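Local coordinates for protein dephospho-CoA kinase (PDB 6N39) that probably phosphorylates the 3'-hydroxyl of dephospho-coenzyme A with ATP, the last step of coenzyme A biosynthesis, through a kinase domain followed by a GrpB-like (UPF0157) domain, at residues N199-P204 / S332-R337; F132-I137 / A177-D182. All coordinates share one frame; numbering follows the deposited sequence.

Contact 1 (N199-P204 / S332-R337)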
ATOM      1  N   ASN A 199      13.351 -13.171   1.255  1.00 33.54           N
ATOM      2  CA  ASN A 199      14.062 -13.499   0.023  1.00 29.74           C
ATOM      3  C   ASN A 199      13.184 -13.304  -1.207  1.00 41.08           C
ATOM      4  O   ASN A 199      13.674 -12.904  -2.265  1.00 32.58           O
ATOM      5  CB  ASN A 199      14.540 -14.951   0.035  1.00 34.90           C
ATOM      6  CG  ASN A 199      15.705 -15.206   0.995  1.00 38.19           C
ATOM      7  OD1 ASN A 199      16.158 -14.318   1.708  1.00 32.22           O
ATOM      8  ND2 ASN A 199      16.180 -16.447   1.014  1.00 31.47           N
ATOM      9  N   GLU A 200      11.904 -13.654  -1.118  1.00 34.60           N
ATOM     10  CA  GLU A 200      11.080 -13.693  -2.320  1.00 36.81           C
ATOM     11  C   GLU A 200      10.382 -12.370  -2.615  1.00 31.45           C
ATOM     12  O   GLU A 200       9.967 -12.150  -3.758  1.00 38.31           O
ATOM     13  CB  GLU A 200      10.030 -14.804  -2.199  1.00 36.85           C
ATOM     14  CG  GLU A 200      10.638 -16.193  -2.345  1.00 38.82           C
ATOM     15  CD  GLU A 200       9.688 -17.306  -1.893  1.00 50.71           C
ATOM     16  OE1 GLU A 200       8.465 -17.057  -1.812  1.00 46.37           O
ATOM     17  OE2 GLU A 200      10.176 -18.422  -1.608  1.00 51.19           O
ATOM     18  N   ARG A 201      10.260 -11.486  -1.632  1.00 31.84           N
ATOM     19  CA  ARG A 201       9.481 -10.274  -1.836  1.00 36.13           C
ATOM     20  C   ARG A 201      10.218  -9.022  -1.362  1.00 33.19           C
ATOM     21  O   ARG A 201      10.328  -8.045  -2.108  1.00 36.27           O
ATOM     22  CB  ARG A 201       8.125 -10.400  -1.131  1.00 37.52           C
ATOM     23  CG  ARG A 201       7.091  -9.494  -1.755  1.00 42.00           C
ATOM     24  CD  ARG A 201       5.694  -9.818  -1.327  1.00 37.14           C
ATOM     25  NE  ARG A 201       4.827  -8.693  -1.630  1.00 34.71           N
ATOM     26  CZ  ARG A 201       3.529  -8.677  -1.380  1.00 42.94           C
ATOM     27  NH1 ARG A 201       2.947  -9.745  -0.832  1.00 40.88           N
ATOM     28  NH2 ARG A 201       2.814  -7.609  -1.699  1.00 43.03           N
ATOM     29  N   ILE A 202      10.757  -9.037  -0.149  1.00 32.62           N
ATOM     30  CA  ILE A 202      11.330  -7.814   0.402  1.00 29.82           C
ATOM     31  C   ILE A 202      12.660  -7.481  -0.261  1.00 37.85           C
ATOM     32  O   ILE A 202      12.894  -6.330  -0.651  1.00 40.76           O
ATOM     33  CB  ILE A 202      11.456  -7.916   1.929  1.00 33.41           C
ATOM     34  CG1 ILE A 202      10.055  -7.960   2.550  1.00 39.14           C
ATOM     35  CG2 ILE A 202      12.203  -6.698   2.485  1.00 31.42           C
ATOM     36  CD1 ILE A 202      10.035  -8.316   4.016  1.00 40.43           C
ATOM     37  N   VAL A 203      13.556  -8.473  -0.404  1.00 31.76           N
ATOM     38  CA  VAL A 203      14.844  -8.207  -1.048  1.00 30.13           C
ATOM     39  C   VAL A 203      14.665  -7.648  -2.459  1.00 38.64           C
ATOM     40  O   VAL A 203      15.239  -6.586  -2.759  1.00 34.24           O
ATOM     41  CB  VAL A 203      15.730  -9.466  -1.011  1.00 34.36           C
ATOM     42  CG1 VAL A 203      16.840  -9.359  -2.039  1.00 36.46           C
ATOM     43  CG2 VAL A 203      16.326  -9.686   0.403  1.00 33.97           C
ATOM     44  N   PRO A 204      13.915  -8.290  -3.364  1.00 36.32           N
ATOM     45  CA  PRO A 204      13.755  -7.694  -4.701  1.00 39.47           C
ATOM     46  C   PRO A 204      12.982  -6.378  -4.689  1.00 37.04           C
ATOM     47  O   PRO A 204      13.297  -5.503  -5.495  1.00 36.13           O
ATOM     48  CB  PRO A 204      13.030  -8.792  -5.501  1.00 33.49           C
ATOM     49  CG  PRO A 204      12.373  -9.663  -4.468  1.00 34.61           C
ATOM     50  CD  PRO A 204      13.264  -9.615  -3.265  1.00 33.83           C
ATOM     51  N   SER A 332       4.773  -0.526  -9.726  1.00 28.31           N
ATOM     52  CA  SER A 332       5.264  -1.000  -8.435  1.00 29.26           C
ATOM     53  C   SER A 332       6.589  -1.725  -8.606  1.00 28.87           C
ATOM     54  O   SER A 332       6.798  -2.436  -9.587  1.00 30.52           O
ATOM     55  CB  SER A 332       4.253  -1.930  -7.771  1.00 29.39           C
ATOM     56  OG  SER A 332       4.792  -2.448  -6.569  1.00 33.06           O
ATOM     57  N   ALA A 333       7.486  -1.541  -7.640  1.00 32.88           N
ATOM     58  CA  ALA A 333       8.715  -2.315  -7.540  1.00 34.83           C
ATOM     59  C   ALA A 333       8.526  -3.620  -6.768  1.00 33.34           C
ATOM     60  O   ALA A 333       9.489  -4.377  -6.624  1.00 35.30           O
ATOM     61  CB  ALA A 333       9.810  -1.473  -6.862  1.00 30.57           C
ATOM     62  N   ASP A 334       7.318  -3.888  -6.263  1.00 32.74           N
ATOM     63  CA  ASP A 334       7.067  -5.051  -5.414  1.00 34.75           C
ATOM     64  C   ASP A 334       6.664  -6.237  -6.288  1.00 33.39           C
ATOM     65  O   ASP A 334       5.557  -6.223  -6.852  1.00 34.19           O
ATOM     66  CB  ASP A 334       5.967  -4.718  -4.407  1.00 34.33           C
ATOM     67  CG  ASP A 334       5.665  -5.860  -3.429  1.00 37.59           C
ATOM     68  OD1 ASP A 334       6.240  -6.955  -3.547  1.00 35.06           O
ATOM     69  OD2 ASP A 334       4.847  -5.637  -2.513  1.00 37.94           O
ATOM     70  N   PRO A 335       7.499  -7.278  -6.431  1.00 32.34           N
ATOM     71  CA  PRO A 335       7.101  -8.404  -7.294  1.00 36.44           C
ATOM     72  C   PRO A 335       5.892  -9.168  -6.780  1.00 39.26           C
ATOM     73  O   PRO A 335       5.296  -9.926  -7.550  1.00 40.50           O
ATOM     74  CB  PRO A 335       8.351  -9.299  -7.325  1.00 35.96           C
ATOM     75  CG  PRO A 335       9.082  -8.972  -6.050  1.00 35.79           C
ATOM     76  CD  PRO A 335       8.820  -7.500  -5.799  1.00 29.40           C
ATOM     77  N   GLY A 336       5.500  -8.990  -5.520  1.00 36.86           N
ATOM     78  CA  GLY A 336       4.279  -9.606  -5.040  1.00 33.94           C
ATOM     79  C   GLY A 336       2.989  -8.923  -5.463  1.00 39.98           C
ATOM     80  O   GLY A 336       1.918  -9.479  -5.232  1.00 39.97           O
ATOM     81  N   ARG A 337       3.041  -7.734  -6.064  1.00 32.21           N
ATOM     82  CA  ARG A 337       1.822  -7.025  -6.468  1.00 29.40           C
ATOM     83  C   ARG A 337       2.123  -6.077  -7.626  1.00 31.97           C
ATOM     84  O   ARG A 337       2.120  -4.844  -7.472  1.00 34.92           O
ATOM     85  CB  ARG A 337       1.230  -6.266  -5.276  1.00 31.21           C
ATOM     86  CG  ARG A 337      -0.109  -5.524  -5.556  1.00 35.97           C
ATOM     87  CD  ARG A 337      -1.188  -6.433  -6.162  1.00 37.40           C
ATOM     88  NE  ARG A 337      -1.010  -6.603  -7.611  1.00 34.31           N
ATOM     89  CZ  ARG A 337      -1.510  -7.623  -8.299  1.00 37.82           C
ATOM     90  NH1 ARG A 337      -2.223  -8.567  -7.673  1.00 35.09           N
ATOM     91  NH2 ARG A 337      -1.280  -7.721  -9.601  1.00 33.44           N
TER
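Arg201 and Asp334 each turn CG anti to the backbone N (chi1 -156° and -178°), and the arginine chain runs extended from CG to NE toward the loop. The guanidinium takes the carboxylate side-on: NE gives its hydrogen to Asp334 OD1 at 2.9 Å on the syn lone pair, while NH2 of Arg201 binds OD2 of Asp334, also at 2.9 Å. The second oxygen lies close to the guanidinium plane, but the two flat groups are turned 38° against each other, so this salt bridge is twisted rather than coplanar. OD1 has a second donor, the backbone N of Gly336 (2.9 Å to OD1 of Asp334), which comes from above the carboxylate plane and closes an Asx turn. The acid is thus fixed by its own loop as well as by the arginine. Gly336 lays its CA over one face of the guanidinium, 3.6 Å from NE of Arg201, while CB of Arg337 approaches obliquely near NH2 of Arg201, and the chain then turns its polar end away to Gln231 and Asp268. Three residues on, past a pi-type turn, Pro204 puts CG against CG of Pro335 at 3.7 Å, the two side chains crossing at about a right angle. Ser332 OG accepts from Asp334 N in an ST turn, and the type I turn from Asp334 to Arg337 follows directly. The arrangement is a side-on arginine-aspartate salt bridge to an Asx-turn loop, joining helix 187-210 to the connection between strands 328-331 and 339-345 of the GrpB-like domain.

Contact 2 (F132-I137 / A177-D182)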
ATOM      1  N   PHE A 132       2.391   3.310   4.547  1.00 35.64           N
ATOM      2  CA  PHE A 132       3.542   2.459   4.238  1.00 29.81           C
ATOM      3  C   PHE A 132       3.466   1.874   2.833  1.00 32.35           C
ATOM      4  O   PHE A 132       2.380   1.592   2.323  1.00 33.77           O
ATOM      5  CB  PHE A 132       3.665   1.302   5.238  1.00 32.16           C
ATOM      6  CG  PHE A 132       3.927   1.755   6.647  1.00 37.03           C
ATOM      7  CD1 PHE A 132       5.226   1.920   7.106  1.00 39.19           C
ATOM      8  CD2 PHE A 132       2.885   2.040   7.491  1.00 36.63           C
ATOM      9  CE1 PHE A 132       5.468   2.355   8.385  1.00 40.90           C
ATOM     10  CE2 PHE A 132       3.118   2.479   8.783  1.00 41.87           C
ATOM     11  CZ  PHE A 132       4.415   2.631   9.224  1.00 42.14           C
ATOM     12  N   PRO A 133       4.620   1.670   2.188  1.00 34.70           N
ATOM     13  CA  PRO A 133       4.641   0.946   0.902  1.00 32.70           C
ATOM     14  C   PRO A 133       4.301  -0.537   1.031  1.00 34.30           C
ATOM     15  O   PRO A 133       4.012  -1.183   0.013  1.00 29.01           O
ATOM     16  CB  PRO A 133       6.086   1.134   0.399  1.00 36.28           C
ATOM     17  CG  PRO A 133       6.871   1.656   1.555  1.00 41.69           C
ATOM     18  CD  PRO A 133       5.917   2.264   2.557  1.00 30.86           C
ATOM     19  N   LEU A 134       4.316  -1.088   2.242  1.00 30.63           N
ATOM     20  CA  LEU A 134       4.080  -2.506   2.466  1.00 31.15           C
ATOM     21  C   LEU A 134       3.775  -2.707   3.946  1.00 31.96           C
ATOM     22  O   LEU A 134       4.465  -2.151   4.796  1.00 34.31           O
ATOM     23  CB  LEU A 134       5.305  -3.324   2.069  1.00 31.46           C
ATOM     24  CG  LEU A 134       5.193  -4.840   2.039  1.00 36.21           C
ATOM     25  CD1 LEU A 134       4.421  -5.276   0.805  1.00 29.84           C
ATOM     26  CD2 LEU A 134       6.595  -5.434   2.041  1.00 38.01           C
ATOM     27  N   VAL A 135       2.759  -3.511   4.245  1.00 29.17           N
ATOM     28  CA  VAL A 135       2.355  -3.789   5.615  1.00 32.34           C
ATOM     29  C   VAL A 135       2.319  -5.303   5.816  1.00 32.83           C
ATOM     30  O   VAL A 135       1.702  -6.029   5.022  1.00 34.15           O
ATOM     31  CB  VAL A 135       0.986  -3.151   5.944  1.00 34.03           C
ATOM     32  CG1 VAL A 135       0.522  -3.532   7.347  1.00 31.94           C
ATOM     33  CG2 VAL A 135       1.053  -1.606   5.835  1.00 32.02           C
ATOM     34  N   VAL A 136       2.992  -5.770   6.870  1.00 30.88           N
ATOM     35  CA  VAL A 136       3.003  -7.176   7.275  1.00 34.87           C
ATOM     36  C   VAL A 136       2.224  -7.307   8.576  1.00 36.69           C
ATOM     37  O   VAL A 136       2.485  -6.579   9.544  1.00 38.33           O
ATOM     38  CB  VAL A 136       4.435  -7.704   7.464  1.00 39.48           C
ATOM     39  CG1 VAL A 136       4.411  -9.199   7.817  1.00 34.86           C
ATOM     40  CG2 VAL A 136       5.226  -7.483   6.223  1.00 36.02           C
ATOM     41  N   ILE A 137       1.269  -8.222   8.613  1.00 34.77           N
ATOM     42  CA  ILE A 137       0.514  -8.454   9.836  1.00 38.12           C
ATOM     43  C   ILE A 137       0.592  -9.933  10.165  1.00 40.01           C
ATOM     44  O   ILE A 137       0.347 -10.777   9.296  1.00 39.49           O
ATOM     45  CB  ILE A 137      -0.942  -7.980   9.707  1.00 37.69           C
ATOM     46  CG1 ILE A 137      -0.952  -6.522   9.227  1.00 39.02           C
ATOM     47  CG2 ILE A 137      -1.653  -8.124  11.039  1.00 40.79           C
ATOM     48  CD1 ILE A 137      -2.285  -5.838   9.289  1.00 33.97           C
ATOM     49  N   ALA A 177      -3.555  -5.747   5.251  1.00 33.97           N
ATOM     50  CA  ALA A 177      -2.282  -6.465   5.215  1.00 38.85           C
ATOM     51  C   ALA A 177      -1.860  -6.751   3.774  1.00 40.94           C
ATOM     52  O   ALA A 177      -2.574  -7.440   3.035  1.00 39.67           O
ATOM     53  CB  ALA A 177      -2.377  -7.781   5.985  1.00 31.73           C
ATOM     54  N   ASP A 178      -0.683  -6.256   3.384  1.00 32.74           N
ATOM     55  CA  ASP A 178      -0.097  -6.727   2.129  1.00 34.42           C
ATOM     56  C   ASP A 178       0.415  -8.143   2.278  1.00 41.16           C
ATOM     57  O   ASP A 178       0.332  -8.946   1.337  1.00 36.15           O
ATOM     58  CB  ASP A 178       1.034  -5.811   1.688  1.00 27.98           C
ATOM     59  CG  ASP A 178       0.552  -4.406   1.432  1.00 35.02           C
ATOM     60  OD1 ASP A 178      -0.097  -4.191   0.391  1.00 37.72           O
ATOM     61  OD2 ASP A 178       0.758  -3.537   2.304  1.00 36.88           O
ATOM     62  N   ILE A 179       0.955  -8.464   3.452  1.00 37.70           N
ATOM     63  CA  ILE A 179       1.447  -9.804   3.748  1.00 34.49           C
ATOM     64  C   ILE A 179       0.775 -10.264   5.035  1.00 38.03           C
ATOM     65  O   ILE A 179       0.863  -9.587   6.066  1.00 38.00           O
ATOM     66  CB  ILE A 179       2.976  -9.843   3.871  1.00 38.01           C
ATOM     67  CG1 ILE A 179       3.621  -9.439   2.529  1.00 38.97           C
ATOM     68  CG2 ILE A 179       3.429 -11.221   4.290  1.00 35.33           C
ATOM     69  CD1 ILE A 179       5.092  -9.106   2.621  1.00 41.78           C
ATOM     70  N   TRP A 180       0.081 -11.387   4.955  1.00 35.67           N
ATOM     71  CA  TRP A 180      -0.786 -11.926   5.999  1.00 37.46           C
ATOM     72  C   TRP A 180      -0.115 -13.214   6.453  1.00 45.51           C
ATOM     73  O   TRP A 180      -0.161 -14.222   5.747  1.00 43.22           O
ATOM     74  CB  TRP A 180      -2.174 -12.167   5.413  1.00 41.50           C
ATOM     75  CG  TRP A 180      -3.241 -12.654   6.328  1.00 46.26           C
ATOM     76  CD1 TRP A 180      -3.997 -13.777   6.173  1.00 51.52           C
ATOM     77  CD2 TRP A 180      -3.715 -12.011   7.516  1.00 49.11           C
ATOM     78  NE1 TRP A 180      -4.902 -13.886   7.202  1.00 57.47           N
ATOM     79  CE2 TRP A 180      -4.748 -12.813   8.040  1.00 49.55           C
ATOM     80  CE3 TRP A 180      -3.358 -10.842   8.193  1.00 47.18           C
ATOM     81  CZ2 TRP A 180      -5.421 -12.487   9.209  1.00 52.20           C
ATOM     82  CZ3 TRP A 180      -4.030 -10.519   9.347  1.00 45.56           C
ATOM     83  CH2 TRP A 180      -5.052 -11.337   9.845  1.00 49.43           C
ATOM     84  N   LEU A 181       0.507 -13.190   7.630  1.00 43.54           N
ATOM     85  CA  LEU A 181       1.505 -14.188   7.993  1.00 39.22           C
ATOM     86  C   LEU A 181       1.032 -14.989   9.203  1.00 43.84           C
ATOM     87  O   LEU A 181       0.837 -14.433  10.289  1.00 44.78           O
ATOM     88  CB  LEU A 181       2.835 -13.478   8.246  1.00 41.97           C
ATOM     89  CG  LEU A 181       4.124 -14.234   8.042  1.00 45.31           C
ATOM     90  CD1 LEU A 181       5.273 -13.259   7.901  1.00 46.44           C
ATOM     91  CD2 LEU A 181       4.312 -15.131   9.245  1.00 46.62           C
ATOM     92  N   ASP A 182       0.866 -16.300   9.014  1.00 46.00           N
ATOM     93  CA  ASP A 182       0.268 -17.174  10.015  1.00 50.85           C
ATOM     94  C   ASP A 182       1.350 -17.674  10.966  1.00 49.61           C
ATOM     95  O   ASP A 182       2.304 -18.333  10.540  1.00 49.78           O
ATOM     96  CB  ASP A 182      -0.451 -18.341   9.332  1.00 48.45           C
ATOM     97  CG  ASP A 182      -1.222 -19.233  10.316  1.00 65.07           C
ATOM     98  OD1 ASP A 182      -1.090 -19.077  11.548  1.00 68.37           O
ATOM     99  OD2 ASP A 182      -1.972 -20.110   9.845  1.00 71.25           O
TER
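Strands 135-137 and 179-182 run parallel, 21° apart with axes 5.0 Å at closest approach, and Ile137 N to Ile179 O (2.9 Å) and Leu181 N to Ile137 O (2.9 Å) continue the ladder begun by Ile179 N on Val135 O. Just before it, Asp178 stands in for a backbone acceptor: with CG beside its own backbone N (chi1 -62°), its OD2 takes the N-H of Val135 at 2.8 Å, on the anti side of the carboxylate and bent to 139° at the hydrogen. CB of Asp178 packs on CD1 of Leu134 at 3.5 Å. The other oxygen, OD1, pairs with Arg238 in a salt bridge.

On one face of the sheet, CD1 of Ile179 touches both CD2 of Leu134 and CG2 of Val136, each at 4.0 Å, while CG1 of Val136 reaches CD1 of Leu181. Helix 187-210 covers this side through Val197 and Arg201. On the other face, Ile137 brings CG2 to the edge of the Trp180 ring, 3.8 Å from CZ3, and its CG1 and CD1 pack on CB of Ala177. Tyr139 stacks on that indole, and Arg174 makes a cation-pi contact with it. Strand 179-182 is the outermost strand at this side of the parallel five-stranded sheet of a P-loop kinase, and strand 135-139 lies between it and strand 10-16, which leads into the predicted ATP-binding loop.

How the contacts relate
The centres of contacts 1 and 2 lie 12 Å apart, and the two touch. In the chain, contact 2 closes before contact 1 opens, and strand 179-182 leads on to helix 187-210, so the edge strand of the kinase sheet and the helix of contact 1 are consecutive elements. Arg201 of contact 1 also reaches contact 2: its NH1 packs 3.4 Å from CG1 of Ile179 and bonds weakly to Asp178 O. Leu134 CD1 likewise rests against Asp334 OD2, at 3.4 Å. The GrpB-like loop is thereby set against the end of the kinase sheet, consistent with the C-terminal domain's involvement in proper folding of the full-length enzyme.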